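Local coordinates for taurocyamine kinase (Schistosoma mansoni, PDB 4WOD), which reversibly transfers phosphate between ATP and the guanidino group of taurocyamine, using magnesium, as a duplicated phosphagen kinase of the ATP:guanido phosphotransferase family, at residues D174-K177 against L178-H182; M286-L290 against P291-E295; T498-K502 against T503-K507. The protein carries 4 engineered substitutions. One frame throughout, in Å; residues are numbered along the deposited sequence.

Contact 1: D174-K177 against L178-H182; sequences DRIK and LVNDH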
ATOM      1  N   ASP A 174      36.889 -20.755  -8.094  1.00 46.44           N
ATOM      2  CA  ASP A 174      35.823 -21.420  -7.353  1.00 42.53           C
ATOM      3  C   ASP A 174      34.845 -20.393  -6.819  1.00 38.79           C
ATOM      4  O   ASP A 174      33.636 -20.594  -6.861  1.00 35.40           O
ATOM      5  CB  ASP A 174      36.396 -22.253  -6.216  1.00 47.18           C
ATOM      6  CG  ASP A 174      37.059 -23.513  -6.708  1.00 50.92           C
ATOM      7  OD1 ASP A 174      36.970 -23.788  -7.925  1.00 55.17           O
ATOM      8  OD2 ASP A 174      37.664 -24.228  -5.881  1.00 59.72           O
ATOM      9  N   ARG A 175      35.392 -19.288  -6.328  1.00 36.35           N
ATOM     10  CA  ARG A 175      34.605 -18.147  -5.896  1.00 38.39           C
ATOM     11  C   ARG A 175      33.645 -17.691  -6.996  1.00 40.62           C
ATOM     12  O   ARG A 175      32.449 -17.522  -6.761  1.00 34.18           O
ATOM     13  CB  ARG A 175      35.540 -17.010  -5.496  1.00 37.52           C
ATOM     14  CG  ARG A 175      34.890 -15.828  -4.826  1.00 44.67           C
ATOM     15  CD  ARG A 175      35.970 -14.822  -4.471  1.00 48.42           C
ATOM     16  NE  ARG A 175      37.231 -15.516  -4.221  1.00 50.36           N
ATOM     17  CZ  ARG A 175      38.402 -14.917  -4.031  1.00 51.94           C
ATOM     18  NH1 ARG A 175      38.487 -13.595  -4.067  1.00 53.97           N
ATOM     19  NH2 ARG A 175      39.490 -15.650  -3.810  1.00 54.10           N
ATOM     20  N   ILE A 176      34.185 -17.512  -8.198  1.00 40.89           N
ATOM     21  CA  ILE A 176      33.400 -17.070  -9.341  1.00 41.73           C
ATOM     22  C   ILE A 176      32.342 -18.112  -9.685  1.00 36.90           C
ATOM     23  O   ILE A 176      31.175 -17.786  -9.863  1.00 34.82           O
ATOM     24  CB  ILE A 176      34.299 -16.799 -10.575  1.00 45.12           C
ATOM     25  CG1 ILE A 176      35.107 -15.516 -10.368  1.00 48.54           C
ATOM     26  CG2 ILE A 176      33.460 -16.688 -11.849  1.00 42.21           C
ATOM     27  CD1 ILE A 176      36.266 -15.345 -11.347  1.00 49.20           C
ATOM     28  N   LYS A 177      32.754 -19.370  -9.759  1.00 34.83           N
ATOM     29  CA  LYS A 177      31.819 -20.446 -10.063  1.00 39.11           C
ATOM     30  C   LYS A 177      30.675 -20.554  -9.042  1.00 39.42           C
ATOM     31  O   LYS A 177      29.511 -20.716  -9.420  1.00 38.20           O
ATOM     32  CB  LYS A 177      32.563 -21.780 -10.150  1.00 40.30           C
ATOM     33  CG  LYS A 177      31.644 -22.991 -10.294  1.00 44.36           C
ATOM     34  CD  LYS A 177      32.286 -24.076 -11.146  1.00 46.31           C
ATOM     35  CE  LYS A 177      33.652 -24.464 -10.600  1.00 50.29           C
ATOM     36  NZ  LYS A 177      33.607 -24.796  -9.147  1.00 55.31           N
ATOM     37  N   LEU A 178      31.013 -20.450  -7.756  1.00 35.98           N
ATOM     38  CA  LEU A 178      30.050 -20.677  -6.683  1.00 33.58           C
ATOM     39  C   LEU A 178      29.067 -19.525  -6.546  1.00 34.00           C
ATOM     40  O   LEU A 178      27.899 -19.731  -6.223  1.00 24.92           O
ATOM     41  CB  LEU A 178      30.772 -20.902  -5.353  1.00 33.84           C
ATOM     42  CG  LEU A 178      31.490 -22.242  -5.218  1.00 32.73           C
ATOM     43  CD1 LEU A 178      32.457 -22.212  -4.043  1.00 35.95           C
ATOM     44  CD2 LEU A 178      30.480 -23.376  -5.059  1.00 29.99           C
ATOM     45  N   VAL A 179      29.538 -18.307  -6.786  1.00 32.70           N
ATOM     46  CA  VAL A 179      28.630 -17.176  -6.756  1.00 34.31           C
ATOM     47  C   VAL A 179      27.740 -17.214  -8.008  1.00 34.45           C
ATOM     48  O   VAL A 179      26.573 -16.830  -7.958  1.00 37.41           O
ATOM     49  CB  VAL A 179      29.393 -15.836  -6.643  1.00 38.80           C
ATOM     50  CG1 VAL A 179      30.312 -15.657  -7.802  1.00 37.53           C
ATOM     51  CG2 VAL A 179      28.426 -14.660  -6.544  1.00 41.03           C
ATOM     52  N   ASN A 180      28.278 -17.714  -9.116  1.00 32.61           N
ATOM     53  CA  ASN A 180      27.484 -17.864 -10.335  1.00 36.71           C
ATOM     54  C   ASN A 180      26.356 -18.867 -10.143  1.00 38.00           C
ATOM     55  O   ASN A 180      25.254 -18.670 -10.644  1.00 38.43           O
ATOM     56  CB  ASN A 180      28.366 -18.282 -11.513  1.00 37.64           C
ATOM     57  CG  ASN A 180      29.042 -17.100 -12.164  1.00 39.56           C
ATOM     58  OD1 ASN A 180      28.850 -15.955 -11.741  1.00 38.15           O
ATOM     59  ND2 ASN A 180      29.841 -17.361 -13.186  1.00 36.36           N
ATOM     60  N   ASP A 181      26.630 -19.928  -9.394  1.00 37.39           N
ATOM     61  CA  ASP A 181      25.596 -20.901  -9.055  1.00 40.80           C
ATOM     62  C   ASP A 181      24.776 -20.464  -7.835  1.00 33.96           C
ATOM     63  O   ASP A 181      23.919 -21.199  -7.361  1.00 36.91           O
ATOM     64  CB  ASP A 181      26.228 -22.269  -8.815  1.00 37.79           C
ATOM     65  CG  ASP A 181      26.818 -22.854 -10.080  1.00 42.63           C
ATOM     66  OD1 ASP A 181      26.303 -22.533 -11.175  1.00 46.64           O
ATOM     67  OD2 ASP A 181      27.801 -23.615  -9.989  1.00 47.94           O
ATOM     68  N   HIS A 182      25.059 -19.261  -7.347  1.00 35.18           N
ATOM     69  CA  HIS A 182      24.389 -18.675  -6.186  1.00 37.46           C
ATOM     70  C   HIS A 182      24.494 -19.543  -4.944  1.00 35.77           C
ATOM     71  O   HIS A 182      23.554 -19.630  -4.154  1.00 32.69           O
ATOM     72  CB  HIS A 182      22.926 -18.388  -6.512  1.00 37.83           C
ATOM     73  CG  HIS A 182      22.758 -17.495  -7.697  1.00 43.45           C
ATOM     74  ND1 HIS A 182      22.411 -17.971  -8.944  1.00 41.40           N
ATOM     75  CD2 HIS A 182      22.945 -16.161  -7.840  1.00 44.62           C
ATOM     76  CE1 HIS A 182      22.365 -16.964  -9.799  1.00 46.67           C
ATOM     77  NE2 HIS A 182      22.687 -15.856  -9.154  1.00 53.98           N
TER
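The amide of L178 donates to the carbonyl of D174, with N 2.8 Å from O, the shortest in a run of four i to i+4 bonds down the last turns of helix 172-180. R175 to V179, I176 to N180 and K177 to D181 repeat the pattern, and the chain then leaves the helix at H182. Its positive phi (57°) and the bonds back into the final turn make a Schellman motif, though H182 N to V179 O is weak.

The side chains sort by the surface they face. L178 is the buried one: its CG lies 3.2 Å from D174 O, while its side chain touches I207 and I209 of strand 206-210, a setting that suits a branched hydrocarbon. V179 packs tightly against the helix backbone because a chi1 of 60° sets CG1 between its own N and C; there V179 CG1 lies 3.0 Å from R175 O and about as close to I176 O. N180 runs alongside I176, its ND2 3.9 Å from I176 CG2.

On the polar flank K177 leaves with CG anti to its N (chi1 173°), then bends at each later torsion. K177 NZ thereby returns one turn to D174 OD1, a long salt bridge of 3.7 Å, whereas it stays 6.0 Å from D181 OD2. The acids at both positions would probably favour a charged lysine. So long an ion pair is consistent with a weak link at the surface, in contrast to the buried L178, while four backbone bonds run through the same turns.

Contact 2: M286-L290 against P291-E295; sequences MLASL and PNFKE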
ATOM      1  N   MET A 286       0.260 -10.242 -13.673  1.00 18.84           N
ATOM      2  CA  MET A 286      -1.019  -9.557 -13.671  1.00 23.57           C
ATOM      3  C   MET A 286      -1.420  -9.213 -12.254  1.00 23.28           C
ATOM      4  O   MET A 286      -1.898  -8.115 -11.995  1.00 18.77           O
ATOM      5  CB  MET A 286      -2.095 -10.400 -14.364  1.00 26.97           C
ATOM      6  CG  MET A 286      -3.246  -9.567 -14.897  1.00 31.57           C
ATOM      7  SD  MET A 286      -4.052 -10.335 -16.327  1.00 38.34           S
ATOM      8  CE  MET A 286      -2.906  -9.901 -17.622  1.00 35.95           C
ATOM      9  N   LEU A 287      -1.191 -10.144 -11.328  1.00 20.61           N
ATOM     10  CA  LEU A 287      -1.446  -9.901  -9.917  1.00 19.86           C
ATOM     11  C   LEU A 287      -0.560  -8.777  -9.384  1.00 20.30           C
ATOM     12  O   LEU A 287      -1.021  -7.922  -8.621  1.00 21.71           O
ATOM     13  CB  LEU A 287      -1.211 -11.181  -9.103  1.00 21.84           C
ATOM     14  CG  LEU A 287      -1.147 -11.156  -7.577  1.00 22.78           C
ATOM     15  CD1 LEU A 287      -2.461 -10.707  -6.921  1.00 23.00           C
ATOM     16  CD2 LEU A 287      -0.751 -12.555  -7.088  1.00 19.56           C
ATOM     17  N   ALA A 288       0.702  -8.793  -9.801  1.00 20.54           N
ATOM     18  CA  ALA A 288       1.691  -7.811  -9.364  1.00 26.02           C
ATOM     19  C   ALA A 288       1.300  -6.400  -9.775  1.00 25.77           C
ATOM     20  O   ALA A 288       1.775  -5.412  -9.191  1.00 26.91           O
ATOM     21  CB  ALA A 288       3.056  -8.152  -9.933  1.00 22.03           C
ATOM     22  N   SER A 289       0.434  -6.307 -10.777  1.00 27.09           N
ATOM     23  CA  SER A 289       0.066  -5.018 -11.356  1.00 27.61           C
ATOM     24  C   SER A 289      -1.187  -4.429 -10.701  1.00 28.02           C
ATOM     25  O   SER A 289      -1.580  -3.297 -11.002  1.00 30.77           O
ATOM     26  CB  SER A 289      -0.159  -5.161 -12.862  1.00 24.98           C
ATOM     27  OG  SER A 289      -1.419  -5.755 -13.127  1.00 25.25           O
ATOM     28  N   LEU A 290      -1.831  -5.198  -9.830  1.00 21.17           N
ATOM     29  CA  LEU A 290      -3.002  -4.688  -9.129  1.00 25.38           C
ATOM     30  C   LEU A 290      -2.541  -3.553  -8.219  1.00 26.57           C
ATOM     31  O   LEU A 290      -1.414  -3.577  -7.728  1.00 24.24           O
ATOM     32  CB  LEU A 290      -3.707  -5.792  -8.339  1.00 21.97           C
ATOM     33  CG  LEU A 290      -4.369  -6.849  -9.246  1.00 18.57           C
ATOM     34  CD1 LEU A 290      -4.815  -8.038  -8.452  1.00 17.71           C
ATOM     35  CD2 LEU A 290      -5.552  -6.242 -10.010  1.00 21.85           C
ATOM     36  N   PRO A 291      -3.396  -2.537  -8.031  1.00 28.29           N
ATOM     37  CA  PRO A 291      -2.983  -1.380  -7.224  1.00 25.12           C
ATOM     38  C   PRO A 291      -2.667  -1.745  -5.779  1.00 28.28           C
ATOM     39  O   PRO A 291      -1.728  -1.186  -5.198  1.00 27.00           O
ATOM     40  CB  PRO A 291      -4.190  -0.452  -7.308  1.00 23.95           C
ATOM     41  CG  PRO A 291      -4.792  -0.771  -8.640  1.00 26.21           C
ATOM     42  CD  PRO A 291      -4.640  -2.272  -8.774  1.00 18.09           C
ATOM     43  N   ASN A 292      -3.423  -2.685  -5.221  1.00 19.40           N
ATOM     44  CA  ASN A 292      -3.203  -3.137  -3.863  1.00 19.88           C
ATOM     45  C   ASN A 292      -2.541  -4.528  -3.771  1.00 18.37           C
ATOM     46  O   ASN A 292      -2.805  -5.276  -2.825  1.00 21.06           O
ATOM     47  CB  ASN A 292      -4.534  -3.142  -3.100  1.00 19.59           C
ATOM     48  CG  ASN A 292      -5.587  -3.993  -3.779  1.00 21.22           C
ATOM     49  OD1 ASN A 292      -5.524  -4.217  -4.989  1.00 23.40           O
ATOM     50  ND2 ASN A 292      -6.557  -4.478  -3.004  1.00 19.47           N
ATOM     51  N   PHE A 293      -1.694  -4.855  -4.747  1.00 21.28           N
ATOM     52  CA  PHE A 293      -0.889  -6.092  -4.761  1.00 19.96           C
ATOM     53  C   PHE A 293      -0.294  -6.422  -3.393  1.00 22.23           C
ATOM     54  O   PHE A 293      -0.549  -7.486  -2.839  1.00 21.00           O
ATOM     55  CB  PHE A 293       0.230  -5.969  -5.812  1.00 20.13           C
ATOM     56  CG  PHE A 293       1.270  -7.079  -5.770  1.00 23.12           C
ATOM     57  CD1 PHE A 293       0.908  -8.409  -5.931  1.00 23.51           C
ATOM     58  CD2 PHE A 293       2.627  -6.775  -5.627  1.00 22.61           C
ATOM     59  CE1 PHE A 293       1.876  -9.418  -5.914  1.00 21.47           C
ATOM     60  CE2 PHE A 293       3.595  -7.771  -5.615  1.00 23.85           C
ATOM     61  CZ  PHE A 293       3.218  -9.097  -5.757  1.00 23.98           C
ATOM     62  N   LYS A 294       0.478  -5.495  -2.834  1.00 21.85           N
ATOM     63  CA  LYS A 294       1.061  -5.697  -1.501  1.00 22.84           C
ATOM     64  C   LYS A 294       0.017  -6.050  -0.433  1.00 21.35           C
ATOM     65  O   LYS A 294       0.218  -6.982   0.359  1.00 22.04           O
ATOM     66  CB  LYS A 294       1.840  -4.450  -1.064  1.00 25.82           C
ATOM     67  CG  LYS A 294       3.023  -4.108  -1.966  1.00 30.76           C
ATOM     68  CD  LYS A 294       4.120  -5.156  -1.865  1.00 38.06           C
ATOM     69  CE  LYS A 294       5.317  -4.853  -2.776  1.00 42.81           C
ATOM     70  NZ  LYS A 294       6.062  -3.619  -2.393  1.00 52.84           N
ATOM     71  N   GLU A 295      -1.095  -5.321  -0.408  1.00 17.52           N
ATOM     72  CA  GLU A 295      -2.104  -5.540   0.612  1.00 19.00           C
ATOM     73  C   GLU A 295      -2.743  -6.902   0.404  1.00 21.89           C
ATOM     74  O   GLU A 295      -3.021  -7.613   1.372  1.00 23.87           O
ATOM     75  CB  GLU A 295      -3.166  -4.433   0.595  1.00 21.43           C
ATOM     76  CG  GLU A 295      -2.656  -3.039   1.043  1.00 24.23           C
ATOM     77  CD  GLU A 295      -1.667  -2.388   0.052  1.00 34.74           C
ATOM     78  OE1 GLU A 295      -1.603  -2.815  -1.127  1.00 30.28           O
ATOM     79  OE2 GLU A 295      -0.937  -1.450   0.457  1.00 37.34           O
TER
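The phenyl ring of F293 lies over the backbone of A288: A288 CA sits 3.6 Å from the ring centroid and 14° off its normal, a CH-pi contact across the type I beta turn L290-F293 that joins helices 285-288 and 293-299. Alanine's small side chain probably allows the ring to come down so close. L287 O approaches F293 CD1 obliquely at 3.3 Å, and L287 CG, crossing the phenylalanine at about a right angle, packs 3.8 Å from the same CD1. Y319 adds an edge-to-face contact from strand 318-323.

A chi1 of 170° swings the F293 ring away from its own amide and back over A288. P291 suits the second position of the turn because its ring fixes phi at -62°. The turn is closed by F293 N and L290 O, 3.3 Å apart, the donor standing well above the carbonyl plane.

N292 occupies the N-cap position without making a capping bond; its OD1 accepts instead from R414 on helix 409-418, while P291 touches M364 and R556. The turn thus packs the first repeat against the second. At the preceding helix end M286 O takes two donors from one face of its plane, S289 N and S289 OG, the hydroxyl at 2.7 Å.

Contact 3: T498-K502 against T503-K507; sequences TIMSK and TDRIK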
ATOM      1  N   THR A 498     -10.130   5.636 -13.488  1.00 17.54           N
ATOM      2  CA  THR A 498     -10.068   4.346 -12.813  1.00 18.01           C
ATOM      3  C   THR A 498      -9.271   3.334 -13.645  1.00 18.83           C
ATOM      4  O   THR A 498      -8.307   2.748 -13.156  1.00 18.35           O
ATOM      5  CB  THR A 498     -11.487   3.795 -12.537  1.00 17.42           C
ATOM      6  OG1 THR A 498     -12.288   3.958 -13.709  1.00 20.81           O
ATOM      7  CG2 THR A 498     -12.159   4.516 -11.347  1.00 19.44           C
ATOM      8  N   ILE A 499      -9.651   3.164 -14.914  1.00 17.74           N
ATOM      9  CA  ILE A 499      -9.146   2.066 -15.713  1.00 17.16           C
ATOM     10  C   ILE A 499      -8.356   2.513 -16.931  1.00 19.06           C
ATOM     11  O   ILE A 499      -7.701   1.689 -17.575  1.00 22.94           O
ATOM     12  CB  ILE A 499     -10.322   1.124 -16.168  1.00 15.37           C
ATOM     13  CG1 ILE A 499     -11.223   1.799 -17.218  1.00 16.05           C
ATOM     14  CG2 ILE A 499     -11.126   0.713 -14.972  1.00 19.05           C
ATOM     15  CD1 ILE A 499     -12.258   0.839 -17.842  1.00 13.65           C
ATOM     16  N   MET A 500      -8.374   3.815 -17.218  1.00 17.81           N
ATOM     17  CA  MET A 500      -7.781   4.326 -18.448  1.00 17.03           C
ATOM     18  C   MET A 500      -6.292   3.989 -18.511  1.00 18.49           C
ATOM     19  O   MET A 500      -5.635   3.779 -17.476  1.00 19.52           O
ATOM     20  CB  MET A 500      -7.985   5.847 -18.572  1.00 13.25           C
ATOM     21  CG  MET A 500      -7.214   6.614 -17.530  1.00 17.18           C
ATOM     22  SD  MET A 500      -7.781   8.321 -17.414  1.00 20.22           S
ATOM     23  CE  MET A 500      -7.519   8.908 -19.076  1.00 13.96           C
ATOM     24  N   SER A 501      -5.770   3.926 -19.724  1.00 15.27           N
ATOM     25  CA  SER A 501      -4.376   3.533 -19.921  1.00 22.57           C
ATOM     26  C   SER A 501      -3.477   4.730 -19.678  1.00 21.45           C
ATOM     27  O   SER A 501      -3.967   5.859 -19.525  1.00 17.28           O
ATOM     28  CB  SER A 501      -4.147   2.975 -21.317  1.00 15.21           C
ATOM     29  OG  SER A 501      -4.087   4.002 -22.303  1.00 18.92           O
ATOM     30  N   LYS A 502      -2.172   4.472 -19.641  1.00 17.51           N
ATOM     31  CA  LYS A 502      -1.174   5.534 -19.457  1.00 17.74           C
ATOM     32  C   LYS A 502      -1.170   6.486 -20.648  1.00 21.25           C
ATOM     33  O   LYS A 502      -1.107   7.705 -20.478  1.00 20.44           O
ATOM     34  CB  LYS A 502       0.211   4.933 -19.252  1.00 19.33           C
ATOM     35  CG  LYS A 502       1.323   5.958 -19.007  1.00 26.52           C
ATOM     36  CD  LYS A 502       2.613   5.279 -18.583  1.00 28.59           C
ATOM     37  CE  LYS A 502       3.714   5.547 -19.581  1.00 34.98           C
ATOM     38  NZ  LYS A 502       5.021   5.003 -19.108  1.00 42.85           N
ATOM     39  N   THR A 503      -1.241   5.926 -21.853  1.00 17.72           N
ATOM     40  CA  THR A 503      -1.333   6.741 -23.065  1.00 21.51           C
ATOM     41  C   THR A 503      -2.627   7.575 -23.078  1.00 24.12           C
ATOM     42  O   THR A 503      -2.613   8.736 -23.509  1.00 23.47           O
ATOM     43  CB  THR A 503      -1.239   5.857 -24.333  1.00 23.24           C
ATOM     44  OG1 THR A 503       0.067   5.276 -24.392  1.00 32.45           O
ATOM     45  CG2 THR A 503      -1.472   6.674 -25.592  1.00 23.29           C
ATOM     46  N   ASP A 504      -3.727   6.987 -22.599  1.00 20.47           N
ATOM     47  CA  ASP A 504      -4.994   7.704 -22.410  1.00 21.90           C
ATOM     48  C   ASP A 504      -4.779   8.934 -21.537  1.00 19.81           C
ATOM     49  O   ASP A 504      -5.224  10.021 -21.891  1.00 17.50           O
ATOM     50  CB  ASP A 504      -6.072   6.815 -21.752  1.00 20.32           C
ATOM     51  CG  ASP A 504      -6.525   5.667 -22.636  1.00 22.22           C
ATOM     52  OD1 ASP A 504      -6.320   5.759 -23.868  1.00 22.36           O
ATOM     53  OD2 ASP A 504      -7.114   4.680 -22.091  1.00 20.11           O
ATOM     54  N   ARG A 505      -4.096   8.750 -20.408  1.00 17.68           N
ATOM     55  CA  ARG A 505      -3.866   9.837 -19.458  1.00 17.97           C
ATOM     56  C   ARG A 505      -3.050  10.956 -20.068  1.00 20.46           C
ATOM     57  O   ARG A 505      -3.360  12.135 -19.864  1.00 18.94           O
ATOM     58  CB  ARG A 505      -3.155   9.343 -18.208  1.00 18.19           C
ATOM     59  CG  ARG A 505      -3.926   8.333 -17.383  1.00 19.95           C
ATOM     60  CD  ARG A 505      -3.355   8.243 -15.970  1.00 18.15           C
ATOM     61  NE  ARG A 505      -3.780   7.006 -15.324  1.00 21.06           N
ATOM     62  CZ  ARG A 505      -4.827   6.895 -14.514  1.00 18.58           C
ATOM     63  NH1 ARG A 505      -5.570   7.952 -14.219  1.00 20.36           N
ATOM     64  NH2 ARG A 505      -5.122   5.720 -13.988  1.00 19.26           N
ATOM     65  N   ILE A 506      -2.010  10.571 -20.817  1.00 21.44           N
ATOM     66  CA  ILE A 506      -1.130  11.524 -21.480  1.00 21.55           C
ATOM     67  C   ILE A 506      -1.905  12.338 -22.504  1.00 21.33           C
ATOM     68  O   ILE A 506      -1.741  13.564 -22.602  1.00 17.69           O
ATOM     69  CB  ILE A 506       0.064  10.814 -22.179  1.00 20.06           C
ATOM     70  CG1 ILE A 506       0.951  10.124 -21.145  1.00 23.92           C
ATOM     71  CG2 ILE A 506       0.870  11.793 -23.004  1.00 27.16           C
ATOM     72  CD1 ILE A 506       2.012   9.214 -21.762  1.00 24.12           C
ATOM     73  N   LYS A 507      -2.752  11.665 -23.276  1.00 16.54           N
ATOM     74  CA  LYS A 507      -3.538  12.388 -24.263  1.00 17.97           C
ATOM     75  C   LYS A 507      -4.579  13.277 -23.572  1.00 18.30           C
ATOM     76  O   LYS A 507      -4.768  14.426 -23.976  1.00 18.42           O
ATOM     77  CB  LYS A 507      -4.211  11.428 -25.252  1.00 13.03           C
ATOM     78  CG  LYS A 507      -5.098  12.186 -26.258  1.00 25.63           C
ATOM     79  CD  LYS A 507      -5.172  11.511 -27.626  1.00 36.41           C
ATOM     80  CE  LYS A 507      -5.800  12.444 -28.658  1.00 38.36           C
ATOM     81  NZ  LYS A 507      -5.850  11.829 -30.017  1.00 47.94           N
TER
HETATM   82  O   HOH W   1      -3.140   4.390 -16.025  1.00 19.40           O
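M500 lies over the guanidinium of R505, the two side chains crossing at a slant: M500 CG stands 3.8 Å above the guanidinium plane, over its centre. M500 SD sits close to R505 NH1 as well, and the methyl M500 CE runs on to D504 CB at 3.7 Å. With chi1 at 67° the M500 chain rises over its own backbone toward the arginine, and the bend at chi3 turns CE along the helix start. Long, flexible and apolar, methionine can cover a flat cation in this way. R505 is extended from CG to NE, and water 1 meets its group at the edge, in plane. That water accepts from R505 NE at 2.8 Å and donates to M500 O, which also accepts from R562 NH2. The bonds from R505 NH2 to P497 O and from R505 NE to water 1 together should limit the rotation of the group.

Next to this pair S501 and D504 form a capping box, the textbook start of a helix. D504 N donates to S501 OG at 3.0 Å, and S501 N donates to D504 OD2 at 2.8 Å, an almost straight bond (170°) that arrives from above the carboxylate plane. Serine fits because its short hydroxyl reaches a first-turn amide; aspartate fits because its carboxylate reaches back to an amide before the helix, and its negative charge should suit the helix's amino end. R505 N to S501 O and I506 N to K502 O then begin the regular bonding.

The cap lies where the loop after strand 480-489 enters helix 502-517. In that loop T498 touches C630, and its hydroxyl bonds to T427 O. From the helix, R505 rests on C583, just past strand 578-582, and I506 on V566, ahead of strand 569-573.

The three contacts follow one another along the chain without touching. Contacts 1 and 2 belong to the first repeat, which holds the bound arginine, and their centres are 34 Å apart; contact 3 belongs to the second repeat, its centre about 45 Å from that of contact 1. Contacts 2 and 3 are neighbours across the junction, with centres 18 Å and nearest atoms about 7 Å apart, and M364 meets both, touching P291 and bonding to the backbone of I499. Contact 1 ends in H182, predicted to bind ATP, but otherwise lies away from the sites. The others lie near predicted sites: F293's side chain is about 7 Å from G306 (ATP), T498's about 8 Å from the active-site C631.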